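Local coordinates for protein short-chain dehydrogenase/reductase SDR (Burkholderia phymatum, PDB 5IG2) that binds NAD and probably catalyses oxidation or reduction at CH-OH groups of a substrate, as a member of the short-chain dehydrogenase/reductase family, at residues Cys191-Pro196 against Arg256-Leu261; Asn148-Ala153 against His169-Leu174. All coordinates share one frame; numbering follows the deposited sequence.

Contact 1: Cys191-Pro196 against Arg256-Leu261. With NAD (nicotinamide-adenine-dinucleotide), chain F.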
loop_
_atom_site.group_PDB
_atom_site.type_symbol
_atom_site.label_atom_id
_atom_site.label_comp_id
_atom_site.label_asym_id
_atom_site.label_seq_id
_atom_site.Cartn_x
_atom_site.Cartn_y
_atom_site.Cartn_z
ATOM N N CYS B 191 -48.049 -3.214 38.776
ATOM C CA CYS B 191 -46.937 -4.144 38.643
ATOM C C CYS B 191 -46.987 -4.842 37.286
ATOM O O CYS B 191 -48.018 -4.854 36.608
ATOM C CB CYS B 191 -46.932 -5.154 39.794
ATOM S SG CYS B 191 -48.328 -6.296 39.816
ATOM N N SER B 192 -45.842 -5.405 36.893
ATOM C CA SER B 192 -45.715 -6.137 35.641
ATOM C C SER B 192 -44.846 -7.370 35.856
ATOM O O SER B 192 -44.049 -7.447 36.795
ATOM C CB SER B 192 -45.101 -5.290 34.518
ATOM O OG SER B 192 -45.886 -4.139 34.223
ATOM N N LEU B 193 -44.984 -8.319 34.938
ATOM C CA LEU B 193 -44.334 -9.617 35.029
ATOM C C LEU B 193 -43.550 -9.840 33.742
ATOM O O LEU B 193 -44.148 -9.979 32.670
ATOM C CB LEU B 193 -45.376 -10.719 35.246
ATOM C CG LEU B 193 -44.896 -12.181 35.256
ATOM C CD1 LEU B 193 -43.913 -12.430 36.404
ATOM C CD2 LEU B 193 -46.088 -13.142 35.310
ATOM N N LEU B 194 -42.222 -9.906 33.849
ATOM C CA LEU B 194 -41.339 -10.039 32.691
ATOM C C LEU B 194 -40.936 -11.502 32.497
ATOM O O LEU B 194 -40.336 -12.107 33.395
ATOM C CB LEU B 194 -40.105 -9.156 32.869
ATOM C CG LEU B 194 -39.018 -9.250 31.803
ATOM C CD1 LEU B 194 -39.564 -8.817 30.449
ATOM C CD2 LEU B 194 -37.835 -8.387 32.200
ATOM N N CYS B 195 -41.236 -12.059 31.313
ATOM C CA CYS B 195 -41.021 -13.483 31.018
ATOM C C CYS B 195 -40.235 -13.683 29.726
ATOM O O CYS B 195 -40.807 -14.060 28.688
ATOM C CB CYS B 195 -42.357 -14.221 30.926
ATOM S SG CYS B 195 -43.337 -14.198 32.457
ATOM N N PRO B 196 -38.919 -13.473 29.753
ATOM C CA PRO B 196 -38.113 -13.621 28.538
ATOM C C PRO B 196 -37.681 -15.057 28.293
ATOM O O PRO B 196 -37.644 -15.890 29.200
ATOM C CB PRO B 196 -36.879 -12.745 28.817
ATOM C CG PRO B 196 -37.169 -12.029 30.110
ATOM C CD PRO B 196 -38.134 -12.892 30.847
ATOM N N ARG B 256 -48.517 0.305 31.397
ATOM C CA ARG B 256 -48.898 -0.469 32.581
ATOM C C ARG B 256 -49.446 -1.837 32.203
ATOM O O ARG B 256 -50.387 -2.343 32.812
ATOM C CB ARG B 256 -49.893 0.310 33.448
ATOM C CG ARG B 256 -49.270 1.563 34.076
ATOM C CD ARG B 256 -50.244 2.271 34.987
ATOM N NE ARG B 256 -49.673 3.473 35.595
ATOM C CZ ARG B 256 -49.645 4.671 35.005
ATOM N NH1 ARG B 256 -50.134 4.825 33.782
ATOM N NH2 ARG B 256 -49.122 5.716 35.634
ATOM N N ARG B 257 -48.838 -2.447 31.192
ATOM C CA ARG B 257 -49.222 -3.791 30.783
ATOM C C ARG B 257 -48.578 -4.813 31.711
ATOM O O ARG B 257 -47.393 -4.713 32.035
ATOM C CB ARG B 257 -48.799 -4.050 29.337
ATOM C CG ARG B 257 -49.162 -5.439 28.846
ATOM C CD ARG B 257 -48.944 -5.608 27.353
ATOM N NE ARG B 257 -47.615 -6.117 27.035
ATOM C CZ ARG B 257 -46.668 -5.407 26.425
ATOM N NH1 ARG B 257 -46.896 -4.147 26.065
ATOM N NH2 ARG B 257 -45.491 -5.964 26.166
ATOM N N PHE B 258 -49.360 -5.813 32.125
ATOM C CA PHE B 258 -48.874 -6.765 33.123
ATOM C C PHE B 258 -47.912 -7.798 32.529
ATOM O O PHE B 258 -46.772 -7.931 32.986
ATOM C CB PHE B 258 -50.053 -7.471 33.806
ATOM C CG PHE B 258 -49.619 -8.478 34.835
ATOM C CD1 PHE B 258 -49.229 -8.064 36.098
ATOM C CD2 PHE B 258 -49.556 -9.829 34.526
ATOM C CE1 PHE B 258 -48.803 -8.987 37.043
ATOM C CE2 PHE B 258 -49.124 -10.756 35.469
ATOM C CZ PHE B 258 -48.748 -10.326 36.728
ATOM N N TYR B 259 -48.361 -8.574 31.539
ATOM C CA TYR B 259 -47.535 -9.641 30.976
ATOM C C TYR B 259 -46.569 -9.073 29.952
ATOM O O TYR B 259 -46.996 -8.492 28.947
ATOM C CB TYR B 259 -48.397 -10.714 30.312
ATOM C CG TYR B 259 -49.181 -11.558 31.280
ATOM C CD1 TYR B 259 -48.545 -12.527 32.054
ATOM C CD2 TYR B 259 -50.553 -11.382 31.431
ATOM C CE1 TYR B 259 -49.260 -13.304 32.946
ATOM C CE2 TYR B 259 -51.281 -12.152 32.330
ATOM C CZ TYR B 259 -50.627 -13.108 33.085
ATOM O OH TYR B 259 -51.341 -13.879 33.964
ATOM N N ILE B 260 -45.280 -9.278 30.167
ATOM C CA ILE B 260 -44.273 -8.858 29.200
ATOM C C ILE B 260 -43.601 -10.117 28.667
ATOM O O ILE B 260 -42.706 -10.676 29.314
ATOM C CB ILE B 260 -43.260 -7.892 29.807
ATOM C CG1 ILE B 260 -44.003 -6.855 30.665
ATOM C CG2 ILE B 260 -42.464 -7.248 28.676
ATOM C CD1 ILE B 260 -43.104 -5.992 31.529
ATOM N N LEU B 261 -44.029 -10.571 27.490
ATOM C CA LEU B 261 -43.444 -11.724 26.813
ATOM C C LEU B 261 -42.605 -11.172 25.671
ATOM O O LEU B 261 -43.101 -10.948 24.570
ATOM C CB LEU B 261 -44.519 -12.683 26.309
ATOM C CG LEU B 261 -44.976 -13.812 27.231
ATOM C CD1 LEU B 261 -45.380 -13.306 28.602
ATOM C CD2 LEU B 261 -46.139 -14.570 26.589
HETATM P PA NAD F . -26.935 -12.016 34.855
HETATM O O1A NAD F . -26.081 -13.044 35.488
HETATM O O2A NAD F . -26.262 -11.295 33.677
HETATM O O5B NAD F . -27.479 -10.923 35.878
HETATM C C5B NAD F . -28.061 -11.314 37.136
HETATM C C4B NAD F . -27.357 -10.526 38.207
HETATM O O4B NAD F . -27.927 -10.855 39.493
HETATM C C3B NAD F . -25.841 -10.766 38.322
HETATM O O3B NAD F . -25.112 -9.550 38.210
HETATM C C2B NAD F . -25.675 -11.377 39.722
HETATM O O2B NAD F . -24.471 -10.963 40.359
HETATM C C1B NAD F . -26.885 -10.801 40.442
HETATM N N9A NAD F . -27.285 -11.541 41.632
HETATM C C8A NAD F . -27.307 -12.901 41.801
HETATM N N7A NAD F . -27.599 -13.283 43.020
HETATM C C5A NAD F . -27.791 -12.091 43.701
HETATM C C6A NAD F . -28.113 -11.806 45.040
HETATM N N6A NAD F . -28.218 -12.737 45.993
HETATM N N1A NAD F . -28.273 -10.509 45.386
HETATM C C2A NAD F . -28.100 -9.568 44.450
HETATM N N3A NAD F . -27.768 -9.714 43.161
HETATM C C4A NAD F . -27.621 -11.009 42.852
HETATM O O3 NAD F . -28.282 -12.684 34.342
HETATM P PN NAD F . -29.633 -12.059 33.758
HETATM O O1N NAD F . -29.444 -10.615 33.471
HETATM O O2N NAD F . -30.078 -12.958 32.670
HETATM O O5D NAD F . -30.577 -12.264 35.024
HETATM C C5D NAD F . -31.619 -11.318 35.347
HETATM C C4D NAD F . -32.907 -12.083 35.532
HETATM O O4D NAD F . -33.401 -12.553 34.255
HETATM C C3D NAD F . -32.819 -13.318 36.438
HETATM O O3D NAD F . -33.938 -13.343 37.316
HETATM C C2D NAD F . -32.916 -14.477 35.444
HETATM O O2D NAD F . -33.453 -15.636 36.070
HETATM C C1D NAD F . -33.868 -13.860 34.431
HETATM N N1N NAD F . -33.946 -14.539 33.049
HETATM C C2N NAD F . -32.833 -14.611 32.297
HETATM C C3N NAD F . -32.884 -15.177 31.036
HETATM C C7N NAD F . -31.733 -15.155 30.079
HETATM O O7N NAD F . -31.723 -15.948 29.125
HETATM N N7N NAD F . -30.708 -14.365 30.355
HETATM C C4N NAD F . -34.103 -15.653 30.570
HETATM C C5N NAD F . -35.236 -15.550 31.359
HETATM C C6N NAD F . -35.138 -14.991 32.609
HETATM O O HOH W 1 -50.235 -4.140 35.169
#
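Ser192 OG is gripped twice: it donates to Arg257 O over 2.7 Å and is also hydrogen-bonded to His145 on the next strand. The donor stands above the carbonyl plane of Arg257, about 37° out of it, and OG gets there by lying beside its own backbone N, anti to the carbonyl carbon (chi1 -60°). From here the two segments run on side by side, parallel, as strands 189-194 and 259-260. Leu193 bonds through its N to Phe258 O (2.7 Å) and through its O to Ile260 N, and Cys195 N closes the series on Ile260 O at 2.8 Å. A water donating to both Cys191 O and Arg256 O bridges the start of the pairing.

The Phe258 ring comes back across the strand 189-194. Leu193 CB sits over one face in a CH-pi contact, 4.1 Å from the ring centroid, while Cys191 SG lies in the ring plane at the edge, 3.9 Å from Phe258 CE1. Leu193 CD2 reaches on to Tyr259 CE1, the two side chains running alongside each other in the same direction. On the other face of the sheet, Leu194 CD1 meets Ile260 CG2 at 3.7 Å, and Ile260 CD1 packs on Ser192 CB.

Strand 259-260 is the seventh and last of this chain's parallel Rossmann-type sheet, entered just after a Schellman motif ends helix 242-254 at Arg256. Asn282 of the second subunit accepts from Phe258 N, and Pro196 O comes within 3.3 Å of C5N in the nicotinamide ring of NAD. Helix 162-185 lies against the face carrying Leu193 and Tyr259, with Tyr259 OH bonded to its Glu176; helix 242-254 lies against the face carrying Leu194 and Ile260.

Contact 2: Asn148-Ala153 against His169-Leu174; sequences NTASVA and HAVVSL. With NAD (nicotinamide-adenine-dinucleotide), chain F; ACT (acetate ion), chain G.
The imidazole of His169 turns an edge to Ala153 O, which lies near the ring plane, 3.0 Å from His169 CD2. NE2 is near the same oxygen but badly aligned for a bond; NE2 is instead hydrogen-bonded to Leu156 O. The contact belongs to the beta-alpha-beta unit of the Rossmann fold, in which strand 144-149 is followed by helix 162-185 and then strand 189-194. Farther along the helix, the side chains of Asn148 and Leu174 cross at about a right angle, Asn148 ND2 lying 3.7 Å from Leu174 CD1 while bonding to Thr175 OG1; Asn148 OD1 is held by Asn97.

Between these two ends the packing is apolar. Val171 CG1, anti to its backbone N (chi1 174°), fits against both Asn148 CB and Ala150 CB, and Val172 CG2 touches Ala150 CB at 3.8 Å.

Thr149 points away from the helix into the NAD pocket, its CG2 3.3 Å from O4D of the nicotinamide ribose, and Lys168 of the same helix bonds Thr149 O. Ser151 OG accepts from Ala153 N in an ST turn and donates to OXT of an acetate ion, likely carried over from the crystallisation solution, at 2.6 Å.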
loop_
_atom_site.group_PDB
_atom_site.type_symbol
_atom_site.label_atom_id
_atom_site.label_comp_id
_atom_site.label_asym_id
_atom_site.label_seq_id
_atom_site.Cartn_x
_atom_site.Cartn_y
_atom_site.Cartn_z
ATOM N N ASN B 148 -41.276 -7.595 38.245
ATOM C CA ASN B 148 -40.600 -8.814 38.671
ATOM C C ASN B 148 -40.166 -9.604 37.447
ATOM O O ASN B 148 -40.983 -9.881 36.560
ATOM C CB ASN B 148 -41.517 -9.671 39.553
ATOM C CG ASN B 148 -41.874 -8.983 40.850
ATOM O OD1 ASN B 148 -41.144 -8.100 41.321
ATOM N ND2 ASN B 148 -42.997 -9.379 41.439
ATOM N N THR B 149 -38.886 -9.976 37.399
ATOM C CA THR B 149 -38.379 -10.799 36.304
ATOM C C THR B 149 -38.624 -12.267 36.624
ATOM O O THR B 149 -38.015 -12.820 37.545
ATOM C CB THR B 149 -36.893 -10.571 36.057
ATOM O OG1 THR B 149 -36.644 -9.173 35.881
ATOM C CG2 THR B 149 -36.470 -11.343 34.797
ATOM N N ALA B 150 -39.521 -12.897 35.872
ATOM C CA ALA B 150 -39.632 -14.348 35.947
ATOM C C ALA B 150 -38.831 -14.925 34.782
ATOM O O ALA B 150 -37.607 -14.756 34.727
ATOM C CB ALA B 150 -41.102 -14.800 35.921
ATOM N N SER B 151 -39.514 -15.552 33.825
ATOM C CA SER B 151 -38.883 -16.241 32.705
ATOM C C SER B 151 -39.977 -16.974 31.957
ATOM O O SER B 151 -41.050 -17.189 32.524
ATOM C CB SER B 151 -37.825 -17.243 33.183
ATOM O OG SER B 151 -37.396 -18.074 32.119
ATOM N N VAL B 152 -39.731 -17.385 30.709
ATOM C CA VAL B 152 -40.610 -18.389 30.114
ATOM C C VAL B 152 -40.565 -19.687 30.915
ATOM O O VAL B 152 -41.503 -20.490 30.840
ATOM C CB VAL B 152 -40.266 -18.647 28.628
ATOM C CG1 VAL B 152 -40.399 -17.360 27.824
ATOM C CG2 VAL B 152 -38.871 -19.261 28.480
ATOM N N ALA B 153 -39.500 -19.910 31.702
ATOM C CA ALA B 153 -39.464 -21.053 32.616
ATOM C C ALA B 153 -40.466 -20.934 33.760
ATOM O O ALA B 153 -40.623 -21.895 34.525
ATOM C CB ALA B 153 -38.068 -21.231 33.209
ATOM N N HIS B 169 -42.084 -20.146 38.389
ATOM C CA HIS B 169 -43.537 -20.244 38.500
ATOM C C HIS B 169 -44.027 -19.568 39.773
ATOM O O HIS B 169 -45.116 -18.979 39.791
ATOM C CB HIS B 169 -43.987 -21.711 38.468
ATOM C CG HIS B 169 -43.960 -22.324 37.099
ATOM N ND1 HIS B 169 -45.108 -22.662 36.412
ATOM C CD2 HIS B 169 -42.928 -22.641 36.282
ATOM C CE1 HIS B 169 -44.782 -23.179 35.239
ATOM N NE2 HIS B 169 -43.466 -23.176 35.134
ATOM N N ALA B 170 -43.232 -19.639 40.844
ATOM C CA ALA B 170 -43.571 -18.912 42.064
ATOM C C ALA B 170 -43.604 -17.402 41.812
ATOM O O ALA B 170 -44.536 -16.713 42.254
ATOM C CB ALA B 170 -42.576 -19.273 43.170
ATOM N N VAL B 171 -42.606 -16.870 41.089
ATOM C CA VAL B 171 -42.596 -15.441 40.768
ATOM C C VAL B 171 -43.809 -15.076 39.918
ATOM O O VAL B 171 -44.462 -14.048 40.146
ATOM C CB VAL B 171 -41.278 -15.050 40.068
ATOM C CG1 VAL B 171 -41.306 -13.563 39.595
ATOM C CG2 VAL B 171 -40.091 -15.299 40.985
ATOM N N VAL B 172 -44.140 -15.918 38.934
ATOM C CA VAL B 172 -45.301 -15.644 38.083
ATOM C C VAL B 172 -46.559 -15.469 38.931
ATOM O O VAL B 172 -47.251 -14.445 38.848
ATOM C CB VAL B 172 -45.488 -16.758 37.037
ATOM C CG1 VAL B 172 -46.860 -16.626 36.395
ATOM C CG2 VAL B 172 -44.397 -16.682 35.951
ATOM N N SER B 173 -46.867 -16.460 39.774
ATOM C CA SER B 173 -48.127 -16.415 40.510
ATOM C C SER B 173 -48.111 -15.353 41.603
ATOM O O SER B 173 -49.144 -14.718 41.866
ATOM C CB SER B 173 -48.444 -17.776 41.115
ATOM O OG SER B 173 -49.663 -17.693 41.824
ATOM N N LEU B 174 -46.969 -15.152 42.276
ATOM C CA LEU B 174 -46.948 -14.103 43.290
ATOM C C LEU B 174 -47.180 -12.748 42.646
ATOM O O LEU B 174 -47.855 -11.891 43.223
ATOM C CB LEU B 174 -45.641 -14.118 44.094
ATOM C CG LEU B 174 -44.330 -13.513 43.595
ATOM C CD1 LEU B 174 -44.275 -11.995 43.762
ATOM C CD2 LEU B 174 -43.167 -14.138 44.347
HETATM P PA NAD F . -26.935 -12.016 34.855
HETATM O O1A NAD F . -26.081 -13.044 35.488
HETATM O O2A NAD F . -26.262 -11.295 33.677
HETATM O O5B NAD F . -27.479 -10.923 35.878
HETATM C C5B NAD F . -28.061 -11.314 37.136
HETATM C C4B NAD F . -27.357 -10.526 38.207
HETATM O O4B NAD F . -27.927 -10.855 39.493
HETATM C C3B NAD F . -25.841 -10.766 38.322
HETATM O O3B NAD F . -25.112 -9.550 38.210
HETATM C C2B NAD F . -25.675 -11.377 39.722
HETATM O O2B NAD F . -24.471 -10.963 40.359
HETATM C C1B NAD F . -26.885 -10.801 40.442
HETATM N N9A NAD F . -27.285 -11.541 41.632
HETATM C C8A NAD F . -27.307 -12.901 41.801
HETATM N N7A NAD F . -27.599 -13.283 43.020
HETATM C C5A NAD F . -27.791 -12.091 43.701
HETATM C C6A NAD F . -28.113 -11.806 45.040
HETATM N N6A NAD F . -28.218 -12.737 45.993
HETATM N N1A NAD F . -28.273 -10.509 45.386
HETATM C C2A NAD F . -28.100 -9.568 44.450
HETATM N N3A NAD F . -27.768 -9.714 43.161
HETATM C C4A NAD F . -27.621 -11.009 42.852
HETATM O O3 NAD F . -28.282 -12.684 34.342
HETATM P PN NAD F . -29.633 -12.059 33.758
HETATM O O1N NAD F . -29.444 -10.615 33.471
HETATM O O2N NAD F . -30.078 -12.958 32.670
HETATM O O5D NAD F . -30.577 -12.264 35.024
HETATM C C5D NAD F . -31.619 -11.318 35.347
HETATM C C4D NAD F . -32.907 -12.083 35.532
HETATM O O4D NAD F . -33.401 -12.553 34.255
HETATM C C3D NAD F . -32.819 -13.318 36.438
HETATM O O3D NAD F . -33.938 -13.343 37.316
HETATM C C2D NAD F . -32.916 -14.477 35.444
HETATM O O2D NAD F . -33.453 -15.636 36.070
HETATM C C1D NAD F . -33.868 -13.860 34.431
HETATM N N1N NAD F . -33.946 -14.539 33.049
HETATM C C2N NAD F . -32.833 -14.611 32.297
HETATM C C3N NAD F . -32.884 -15.177 31.036
HETATM C C7N NAD F . -31.733 -15.155 30.079
HETATM O O7N NAD F . -31.723 -15.948 29.125
HETATM N N7N NAD F . -30.708 -14.365 30.355
HETATM C C4N NAD F . -34.103 -15.653 30.570
HETATM C C5N NAD F . -35.236 -15.550 31.359
HETATM C C6N NAD F . -35.138 -14.991 32.609
HETATM C C ACT G . -34.128 -18.926 31.262
HETATM O O ACT G . -34.709 -19.441 30.273
HETATM O OXT ACT G . -34.868 -18.413 32.134
HETATM C CH3 ACT G . -32.633 -18.902 31.403
#

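From the N terminus, contact 2 comes first: the chain leaves strand 144-149, passes through the loop and the start of helix 162-185, and closes on itself at 169-174 after a short excursion. Contact 1 opens later, on strand 189-194, and closes only after 59 intervening residues that include helices 222-236 and 242-254. The two are thus in series, neither nested nor crossed. They meet in the sheet, where strands 144-149 and 189-194 are neighbours: Leu194 O and Ala150 N probably share a hydrogen bond of 2.7 Å. Together they join strand 144-149, its covering helix and the last two strands, beside NAD and the second subunit.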